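Local coordinates for plasmid pRiA4b Orf3-like domain-containing protein (Methanosarcina mazei, PDB 2I1S), which is of unknown function but belongs to the plasmid pRiA4b ORF-3-like family, at residues A[22-27]-A[179-184]; A[51-56]-A[83-88]. All blocks are in the same frame, centred on the assembly; numbering follows the deposited sequence.

From the N terminus the chain runs through strand 7-15 into strand 22-29, where segment 22-27 gives the first half of contact 1. Helix 34-44 follows, then strand 53-58, which holds most of segment 51-56. Contact 2 closes a short loop from there to segment 83-88. It joins the turn after edge strand 82-84 to strand 53-58, across strand 65-69. The chain goes on through helix 90-93, the remaining strands and two late helices before segment 179-184 completes contact 1, which joins this C-terminal loop to strand 22-29. The loop of contact 2 therefore lies wholly within that of contact 1. Both contacts reach the same mixed sheet, with centres about 23 Å apart, on opposite sides of the chain's centre.

Contact 1. Residues A[22-27]-A[179-184]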
ATOM      1  N   ILE A  22       6.072  -7.523   4.258  1.00 33.27           N
ATOM      2  CA  ILE A  22       4.740  -7.678   3.696  1.00 31.89           C
ATOM      3  C   ILE A  22       4.741  -6.818   2.425  1.00 31.95           C
ATOM      4  O   ILE A  22       5.037  -5.621   2.505  1.00 31.46           O
ATOM      5  CB  ILE A  22       3.637  -7.169   4.669  1.00 32.44           C
ATOM      6  CG1 ILE A  22       3.692  -7.850   6.066  1.00 30.94           C
ATOM      7  CG2 ILE A  22       2.268  -7.271   4.035  1.00 31.44           C
ATOM      8  CD1 ILE A  22       2.815  -7.144   7.104  1.00 29.79           C
ATOM      9  N   TRP A  23       4.471  -7.426   1.263  1.00 30.70           N
ATOM     10  CA  TRP A  23       4.509  -6.686  -0.013  1.00 29.77           C
ATOM     11  C   TRP A  23       3.520  -7.240  -1.010  1.00 29.44           C
ATOM     12  O   TRP A  23       3.050  -8.373  -0.865  1.00 29.55           O
ATOM     13  CB  TRP A  23       5.915  -6.648  -0.645  1.00 28.70           C
ATOM     14  CG  TRP A  23       6.466  -8.039  -1.016  1.00 28.06           C
ATOM     15  CD1 TRP A  23       7.205  -8.851  -0.209  1.00 25.49           C
ATOM     16  CD2 TRP A  23       6.254  -8.769  -2.235  1.00 26.59           C
ATOM     17  NE1 TRP A  23       7.488 -10.011  -0.839  1.00 28.37           N
ATOM     18  CE2 TRP A  23       6.906 -10.012  -2.083  1.00 26.97           C
ATOM     19  CE3 TRP A  23       5.542  -8.511  -3.432  1.00 26.39           C
ATOM     20  CZ2 TRP A  23       6.909 -11.007  -3.093  1.00 26.56           C
ATOM     21  CZ3 TRP A  23       5.554  -9.485  -4.438  1.00 27.20           C
ATOM     22  CH2 TRP A  23       6.272 -10.723  -4.269  1.00 25.64           C
ATOM     23  N   ARG A  24       3.214  -6.401  -2.007  1.00 29.54           N
ATOM     24  CA  ARG A  24       2.361  -6.722  -3.171  1.00 29.31           C
ATOM     25  C   ARG A  24       2.969  -6.128  -4.423  1.00 28.88           C
ATOM     26  O   ARG A  24       3.609  -5.058  -4.390  1.00 29.14           O
ATOM     27  CB  ARG A  24       0.959  -6.123  -3.025  1.00 28.40           C
ATOM     28  CG  ARG A  24       0.418  -6.195  -1.648  1.00 32.00           C
ATOM     29  CD  ARG A  24      -0.027  -7.588  -1.413  1.00 32.96           C
ATOM     30  NE  ARG A  24      -0.878  -7.778  -0.227  1.00 29.94           N
ATOM     31  CZ  ARG A  24      -0.489  -8.447   0.842  1.00 27.90           C
ATOM     32  NH1 ARG A  24      -1.339  -8.672   1.792  1.00 26.37           N
ATOM     33  NH2 ARG A  24       0.755  -8.897   0.949  1.00 28.56           N
ATOM     34  N   ARG A  25       2.805  -6.810  -5.536  1.00 29.16           N
ATOM     35  CA  ARG A  25       3.213  -6.208  -6.810  1.00 30.11           C
ATOM     36  C   ARG A  25       1.949  -5.979  -7.630  1.00 30.17           C
ATOM     37  O   ARG A  25       1.118  -6.861  -7.736  1.00 30.25           O
ATOM     38  CB  ARG A  25       4.288  -7.073  -7.537  1.00 30.55           C
ATOM     39  CG  ARG A  25       5.664  -6.442  -7.496  1.00 31.38           C
ATOM     40  CD  ARG A  25       6.772  -7.263  -8.188  1.00 30.16           C
ATOM     41  NE  ARG A  25       7.398  -8.012  -7.126  1.00 33.23           N
ATOM     42  CZ  ARG A  25       8.584  -7.797  -6.580  1.00 31.23           C
ATOM     43  NH1 ARG A  25       9.419  -6.901  -7.046  1.00 31.60           N
ATOM     44  NH2 ARG A  25       8.938  -8.544  -5.563  1.00 33.22           N
ATOM     45  N   ILE A  26       1.760  -4.770  -8.122  1.00 30.61           N
ATOM     46  CA  ILE A  26       0.581  -4.450  -8.930  1.00 30.93           C
ATOM     47  C   ILE A  26       0.997  -3.730 -10.207  1.00 32.06           C
ATOM     48  O   ILE A  26       2.052  -3.077 -10.236  1.00 32.30           O
ATOM     49  CB  ILE A  26      -0.473  -3.573  -8.159  1.00 30.91           C
ATOM     50  CG1 ILE A  26       0.069  -2.154  -7.874  1.00 29.92           C
ATOM     51  CG2 ILE A  26      -1.028  -4.320  -6.919  1.00 28.45           C
ATOM     52  CD1 ILE A  26      -0.977  -1.137  -7.273  1.00 29.34           C
ATOM     53  N   GLN A  27       0.176  -3.830 -11.255  1.00 32.14           N
ATOM     54  CA  GLN A  27       0.399  -2.989 -12.444  1.00 31.86           C
ATOM     55  C   GLN A  27      -0.760  -1.996 -12.625  1.00 32.32           C
ATOM     56  O   GLN A  27      -1.940  -2.376 -12.596  1.00 32.34           O
ATOM     57  CB  GLN A  27       0.609  -3.841 -13.677  1.00 31.35           C
ATOM     58  CG  GLN A  27       1.754  -4.857 -13.556  1.00 32.03           C
ATOM     59  CD  GLN A  27       1.816  -5.781 -14.747  1.00 34.23           C
ATOM     60  OE1 GLN A  27       1.278  -5.450 -15.804  1.00 36.55           O
ATOM     61  NE2 GLN A  27       2.477  -6.942 -14.600  1.00 33.15           N
ATOM     62  N   GLU A 179       0.743 -15.379   7.421  1.00 41.54           N
ATOM     63  CA  GLU A 179       1.459 -15.705   6.172  1.00 42.30           C
ATOM     64  C   GLU A 179       0.570 -15.937   4.963  1.00 43.11           C
ATOM     65  O   GLU A 179       1.068 -16.264   3.871  1.00 42.92           O
ATOM     66  CB  GLU A 179       2.395 -16.945   6.328  1.00 42.13           C
ATOM     67  CG  GLU A 179       3.310 -16.908   7.550  1.00 42.14           C
ATOM     68  CD  GLU A 179       3.976 -15.556   7.730  1.00 44.10           C
ATOM     69  OE1 GLU A 179       4.410 -14.946   6.710  1.00 44.87           O
ATOM     70  OE2 GLU A 179       4.070 -15.104   8.893  1.00 44.76           O
ATOM     71  N   TYR A 180      -0.738 -15.789   5.137  1.00 44.12           N
ATOM     72  CA  TYR A 180      -1.653 -16.039   4.035  1.00 45.02           C
ATOM     73  C   TYR A 180      -1.831 -14.831   3.134  1.00 45.55           C
ATOM     74  O   TYR A 180      -2.249 -13.764   3.586  1.00 45.76           O
ATOM     75  CB  TYR A 180      -3.029 -16.501   4.527  1.00 45.73           C
ATOM     76  CG  TYR A 180      -3.971 -16.630   3.364  1.00 46.48           C
ATOM     77  CD1 TYR A 180      -3.821 -17.672   2.441  1.00 45.96           C
ATOM     78  CD2 TYR A 180      -4.988 -15.687   3.150  1.00 46.75           C
ATOM     79  CE1 TYR A 180      -4.661 -17.791   1.344  1.00 46.43           C
ATOM     80  CE2 TYR A 180      -5.846 -15.797   2.038  1.00 47.02           C
ATOM     81  CZ  TYR A 180      -5.664 -16.847   1.144  1.00 47.37           C
ATOM     82  OH  TYR A 180      -6.495 -16.977   0.052  1.00 48.56           O
ATOM     83  N   PHE A 181      -1.519 -15.004   1.849  1.00 45.77           N
ATOM     84  CA  PHE A 181      -1.906 -14.036   0.840  1.00 45.75           C
ATOM     85  C   PHE A 181      -2.103 -14.783  -0.473  1.00 45.99           C
ATOM     86  O   PHE A 181      -1.371 -15.718  -0.749  1.00 46.82           O
ATOM     87  CB  PHE A 181      -0.844 -12.947   0.629  1.00 45.93           C
ATOM     88  CG  PHE A 181      -1.183 -11.994  -0.517  1.00 44.91           C
ATOM     89  CD1 PHE A 181      -2.313 -11.180  -0.457  1.00 44.96           C
ATOM     90  CD2 PHE A 181      -0.401 -11.940  -1.641  1.00 43.98           C
ATOM     91  CE1 PHE A 181      -2.656 -10.324  -1.512  1.00 44.57           C
ATOM     92  CE2 PHE A 181      -0.732 -11.073  -2.689  1.00 45.08           C
ATOM     93  CZ  PHE A 181      -1.852 -10.261  -2.619  1.00 43.64           C
ATOM     94  N   ASP A 182      -3.064 -14.348  -1.278  1.00 44.67           N
ATOM     95  CA  ASP A 182      -3.300 -14.911  -2.590  1.00 44.75           C
ATOM     96  C   ASP A 182      -3.624 -13.711  -3.487  1.00 44.54           C
ATOM     97  O   ASP A 182      -4.578 -12.990  -3.211  1.00 44.79           O
ATOM     98  CB  ASP A 182      -4.491 -15.895  -2.502  1.00 44.75           C
ATOM     99  CG  ASP A 182      -4.784 -16.616  -3.818  1.00 43.87           C
ATOM    100  OD1 ASP A 182      -4.397 -16.114  -4.886  1.00 43.79           O
ATOM    101  OD2 ASP A 182      -5.435 -17.685  -3.776  1.00 42.37           O
ATOM    102  N   PRO A 183      -2.814 -13.466  -4.530  1.00 44.00           N
ATOM    103  CA  PRO A 183      -3.085 -12.268  -5.338  1.00 43.70           C
ATOM    104  C   PRO A 183      -4.465 -12.216  -6.014  1.00 43.44           C
ATOM    105  O   PRO A 183      -4.917 -11.139  -6.354  1.00 42.51           O
ATOM    106  CB  PRO A 183      -1.942 -12.237  -6.366  1.00 43.52           C
ATOM    107  CG  PRO A 183      -1.224 -13.526  -6.253  1.00 43.19           C
ATOM    108  CD  PRO A 183      -1.613 -14.205  -4.975  1.00 44.40           C
ATOM    109  N   LYS A 184      -5.114 -13.374  -6.166  1.00 43.56           N
ATOM    110  CA  LYS A 184      -6.436 -13.491  -6.743  1.00 43.89           C
ATOM    111  C   LYS A 184      -7.581 -13.131  -5.779  1.00 43.77           C
ATOM    112  O   LYS A 184      -8.754 -13.124  -6.196  1.00 43.28           O
ATOM    113  CB  LYS A 184      -6.658 -14.921  -7.293  1.00 44.12           C
ATOM    114  CG  LYS A 184      -5.794 -15.297  -8.480  1.00 43.85           C
ATOM    115  CD  LYS A 184      -6.350 -16.531  -9.201  1.00 45.69           C
ATOM    116  CE  LYS A 184      -5.569 -17.823  -8.941  1.00 48.73           C
ATOM    117  NZ  LYS A 184      -5.252 -18.020  -7.493  1.00 52.36           N
TER
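Arg24 and Phe181 carry this contact, and it is almost wholly a stack of one flat group on another. The guanidinium of Arg24 lies on one face of the Phe181 ring, with the planes 18° apart. This is a cation-pi pair, with Arg24 CZ over the ring face, 3.8 Å from the ring centroid. The overlap runs along the arginine chain. Arg24 NE sits 3.4 Å from Phe181 CE1, and Arg24 CD makes a CH-pi contact on the same face. A bend at chi2 (-77°) turns the arginine chain so that this flat end meets the ring. Hydrogen bonds to at least three backbone oxygens help to hold it. Arg24 NH2 gives a fairly straight bond of 3.0 Å to Trp23 O, reaching that oxygen from above its carbonyl plane, and a second bond to Arg137 O. Arg24 NE binds Val44 O.

The opposite face of Phe181 is packed too, by Pro183 N near the rim. The solvent side is the loop around the ring, where Tyr180 and Lys184 are exposed. There Asp182 OD1 accepts from Lys184 N in an Asx turn and meets Lys184 NZ in a long, weak salt bridge.

Through this side-chain stack the loop after helix 165-172 is joined to strand 22-29, which is flanked in the sheet by strands 7-15 and 131-136, while Val44 belongs to the end of helix 34-44.

Contact 2. Residues A[51-56]-A[83-88]; sequences HLHEFE and VSEKKA
Glu85 reaches across to His53 and ends in a hydrogen bond from the imidazole. Its CB points toward segment 51-56. CG stands between the backbone N and the carbonyl carbon, and the chain is extended beyond it, which carries the carboxylate to the histidine. CG makes no close approach to the other segment. CD is the first atom to do so, with Glu85 CD 3.3 Å from His53 NE2. Glu85 OE1 then accepts from His53 NE2 at 2.7 Å, with an N-H...O angle of 153°. The donor lies on the syn side of the carboxylate, 22° out of its plane, and OE1 lies in the plane of the imidazole. The two planes are turned 42° apart. Glu85 OE2 comes to 3.2 Å from His53 CE1.

This is a His-carboxylate pair near one edge of the mixed sheet. Strand 65-69 lies between strands 53-58 and 82-84, so the bond reaches over it, and Glu85 also touches Ile68 and Ala70. The bond to OE1 and the stacking of His38, on helix 34-44, hold the imidazole in place.

Phe55 meets the same oxygen with its ring edge: Phe55 CE2 is 3.7 Å from Glu85 OE1, near the ring plane. The phenyl ring also meets Phe34 edge-to-face and packs near Tyr103. Phe34, on the same helix as His38, touches Glu85 as well.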
ATOM      1  N   HIS A  51      -9.428   6.100   7.439  1.00 35.14           N
ATOM      2  CA  HIS A  51      -8.524   7.066   8.048  1.00 33.62           C
ATOM      3  C   HIS A  51      -7.988   8.001   6.979  1.00 33.57           C
ATOM      4  O   HIS A  51      -8.275   7.811   5.801  1.00 32.74           O
ATOM      5  CB  HIS A  51      -7.370   6.344   8.761  1.00 33.27           C
ATOM      6  CG  HIS A  51      -7.815   5.322   9.754  1.00 33.68           C
ATOM      7  ND1 HIS A  51      -8.446   5.657  10.947  1.00 35.09           N
ATOM      8  CD2 HIS A  51      -7.764   3.972   9.715  1.00 29.54           C
ATOM      9  CE1 HIS A  51      -8.738   4.546  11.606  1.00 34.46           C
ATOM     10  NE2 HIS A  51      -8.336   3.512  10.873  1.00 31.95           N
ATOM     11  N   LEU A  52      -7.213   9.001   7.420  1.00 33.78           N
ATOM     12  CA  LEU A  52      -6.530   9.923   6.530  1.00 33.72           C
ATOM     13  C   LEU A  52      -5.339   9.237   5.868  1.00 33.89           C
ATOM     14  O   LEU A  52      -4.786   8.286   6.417  1.00 33.73           O
ATOM     15  CB  LEU A  52      -6.127  11.214   7.278  1.00 32.19           C
ATOM     16  CG  LEU A  52      -7.280  11.969   7.934  1.00 31.89           C
ATOM     17  CD1 LEU A  52      -6.795  13.241   8.597  1.00 29.93           C
ATOM     18  CD2 LEU A  52      -8.421  12.289   6.958  1.00 29.26           C
ATOM     19  N   HIS A  53      -4.981   9.718   4.679  1.00 34.86           N
ATOM     20  CA  HIS A  53      -3.771   9.285   3.976  1.00 35.63           C
ATOM     21  C   HIS A  53      -3.010  10.449   3.304  1.00 36.52           C
ATOM     22  O   HIS A  53      -3.538  11.547   3.152  1.00 37.57           O
ATOM     23  CB  HIS A  53      -4.092   8.173   2.969  1.00 34.91           C
ATOM     24  CG  HIS A  53      -4.582   8.680   1.672  1.00 32.71           C
ATOM     25  ND1 HIS A  53      -5.922   8.883   1.417  1.00 33.63           N
ATOM     26  CD2 HIS A  53      -3.915   9.080   0.565  1.00 30.20           C
ATOM     27  CE1 HIS A  53      -6.056   9.367   0.194  1.00 32.80           C
ATOM     28  NE2 HIS A  53      -4.853   9.510  -0.336  1.00 30.02           N
ATOM     29  N   GLU A  54      -1.752  10.223   2.941  1.00 37.23           N
ATOM     30  CA  GLU A  54      -1.050  11.132   2.036  1.00 37.56           C
ATOM     31  C   GLU A  54       0.169  10.460   1.437  1.00 36.54           C
ATOM     32  O   GLU A  54       0.646   9.475   1.983  1.00 37.17           O
ATOM     33  CB  GLU A  54      -0.704  12.476   2.690  1.00 37.99           C
ATOM     34  CG  GLU A  54       0.463  12.475   3.628  1.00 41.23           C
ATOM     35  CD  GLU A  54       0.902  13.900   3.963  1.00 46.39           C
ATOM     36  OE1 GLU A  54       0.248  14.848   3.460  1.00 47.53           O
ATOM     37  OE2 GLU A  54       1.893  14.069   4.728  1.00 48.51           O
ATOM     38  N   PHE A  55       0.590  10.961   0.281  1.00 35.25           N
ATOM     39  CA  PHE A  55       1.816  10.577  -0.375  1.00 35.16           C
ATOM     40  C   PHE A  55       2.851  11.701  -0.152  1.00 36.15           C
ATOM     41  O   PHE A  55       2.490  12.888  -0.075  1.00 35.25           O
ATOM     42  CB  PHE A  55       1.615  10.395  -1.882  1.00 34.68           C
ATOM     43  CG  PHE A  55       0.535   9.404  -2.260  1.00 34.36           C
ATOM     44  CD1 PHE A  55       0.862   8.083  -2.569  1.00 31.69           C
ATOM     45  CD2 PHE A  55      -0.817   9.801  -2.330  1.00 33.81           C
ATOM     46  CE1 PHE A  55      -0.135   7.161  -2.918  1.00 30.67           C
ATOM     47  CE2 PHE A  55      -1.815   8.893  -2.681  1.00 34.22           C
ATOM     48  CZ  PHE A  55      -1.461   7.546  -2.976  1.00 32.50           C
ATOM     49  N   GLU A  56       4.110  11.301  -0.002  1.00 36.71           N
ATOM     50  CA  GLU A  56       5.261  12.192  -0.076  1.00 38.86           C
ATOM     51  C   GLU A  56       6.127  11.711  -1.247  1.00 38.08           C
ATOM     52  O   GLU A  56       6.542  10.558  -1.282  1.00 37.41           O
ATOM     53  CB  GLU A  56       6.116  12.090   1.182  1.00 38.51           C
ATOM     54  CG  GLU A  56       5.632  12.848   2.396  1.00 42.11           C
ATOM     55  CD  GLU A  56       6.603  12.729   3.575  1.00 42.50           C
ATOM     56  OE1 GLU A  56       7.730  12.158   3.405  1.00 46.60           O
ATOM     57  OE2 GLU A  56       6.230  13.213   4.676  1.00 48.95           O
ATOM     58  N   VAL A  83      -0.528  19.198  -2.662  1.00 44.25           N
ATOM     59  CA  VAL A  83      -0.865  18.915  -4.065  1.00 43.32           C
ATOM     60  C   VAL A  83      -2.064  17.957  -4.090  1.00 43.40           C
ATOM     61  O   VAL A  83      -2.077  16.968  -3.345  1.00 42.73           O
ATOM     62  CB  VAL A  83       0.365  18.295  -4.837  1.00 43.65           C
ATOM     63  CG1 VAL A  83      -0.014  17.799  -6.235  1.00 41.95           C
ATOM     64  CG2 VAL A  83       1.536  19.301  -4.918  1.00 40.98           C
ATOM     65  N   SER A  84      -3.061  18.271  -4.923  1.00 43.30           N
ATOM     66  CA  SER A  84      -4.315  17.506  -5.013  1.00 43.80           C
ATOM     67  C   SER A  84      -4.118  16.197  -5.738  1.00 43.82           C
ATOM     68  O   SER A  84      -3.717  16.183  -6.894  1.00 45.13           O
ATOM     69  CB  SER A  84      -5.420  18.318  -5.713  1.00 44.09           C
ATOM     70  OG  SER A  84      -6.539  17.510  -6.040  1.00 43.86           O
ATOM     71  N   GLU A  85      -4.410  15.108  -5.045  1.00 42.90           N
ATOM     72  CA  GLU A  85      -4.242  13.769  -5.569  1.00 42.28           C
ATOM     73  C   GLU A  85      -5.202  13.447  -6.705  1.00 42.26           C
ATOM     74  O   GLU A  85      -4.940  12.548  -7.486  1.00 42.53           O
ATOM     75  CB  GLU A  85      -4.405  12.741  -4.427  1.00 42.17           C
ATOM     76  CG  GLU A  85      -5.785  12.747  -3.704  1.00 41.01           C
ATOM     77  CD  GLU A  85      -5.919  11.618  -2.680  1.00 42.07           C
ATOM     78  OE1 GLU A  85      -5.085  10.702  -2.699  1.00 42.31           O
ATOM     79  OE2 GLU A  85      -6.841  11.645  -1.837  1.00 43.53           O
ATOM     80  N   LYS A  86      -6.341  14.138  -6.759  1.00 42.30           N
ATOM     81  CA  LYS A  86      -7.307  13.958  -7.860  1.00 42.26           C
ATOM     82  C   LYS A  86      -6.709  14.535  -9.137  1.00 41.89           C
ATOM     83  O   LYS A  86      -7.004  14.055 -10.222  1.00 41.95           O
ATOM     84  CB  LYS A  86      -8.661  14.650  -7.579  1.00 42.00           C
ATOM     85  CG  LYS A  86      -9.478  14.015  -6.481  1.00 42.33           C
ATOM     86  CD  LYS A  86     -10.871  14.609  -6.402  1.00 43.21           C
ATOM     87  CE  LYS A  86     -11.740  13.808  -5.417  1.00 45.22           C
ATOM     88  NZ  LYS A  86     -13.050  14.429  -5.096  1.00 45.67           N
ATOM     89  N   LYS A  87      -5.867  15.564  -8.974  1.00 41.98           N
ATOM     90  CA  LYS A  87      -5.167  16.259 -10.060  1.00 41.84           C
ATOM     91  C   LYS A  87      -3.796  15.677 -10.409  1.00 41.86           C
ATOM     92  O   LYS A  87      -3.485  15.507 -11.580  1.00 41.77           O
ATOM     93  CB  LYS A  87      -5.007  17.738  -9.697  1.00 42.12           C
ATOM     94  CG  LYS A  87      -6.298  18.535  -9.864  1.00 42.85           C
ATOM     95  CD  LYS A  87      -6.274  19.802  -9.040  1.00 45.11           C
ATOM     96  CE  LYS A  87      -7.175  20.856  -9.663  1.00 47.17           C
ATOM     97  NZ  LYS A  87      -7.168  22.067  -8.821  1.00 48.95           N
ATOM     98  N   ALA A  88      -2.979  15.398  -9.390  1.00 42.58           N
ATOM     99  CA  ALA A  88      -1.627  14.857  -9.562  1.00 42.56           C
ATOM    100  C   ALA A  88      -1.682  13.517 -10.288  1.00 43.45           C
ATOM    101  O   ALA A  88      -2.423  12.597  -9.881  1.00 43.61           O
ATOM    102  CB  ALA A  88      -0.950  14.718  -8.235  1.00 41.71           C
TER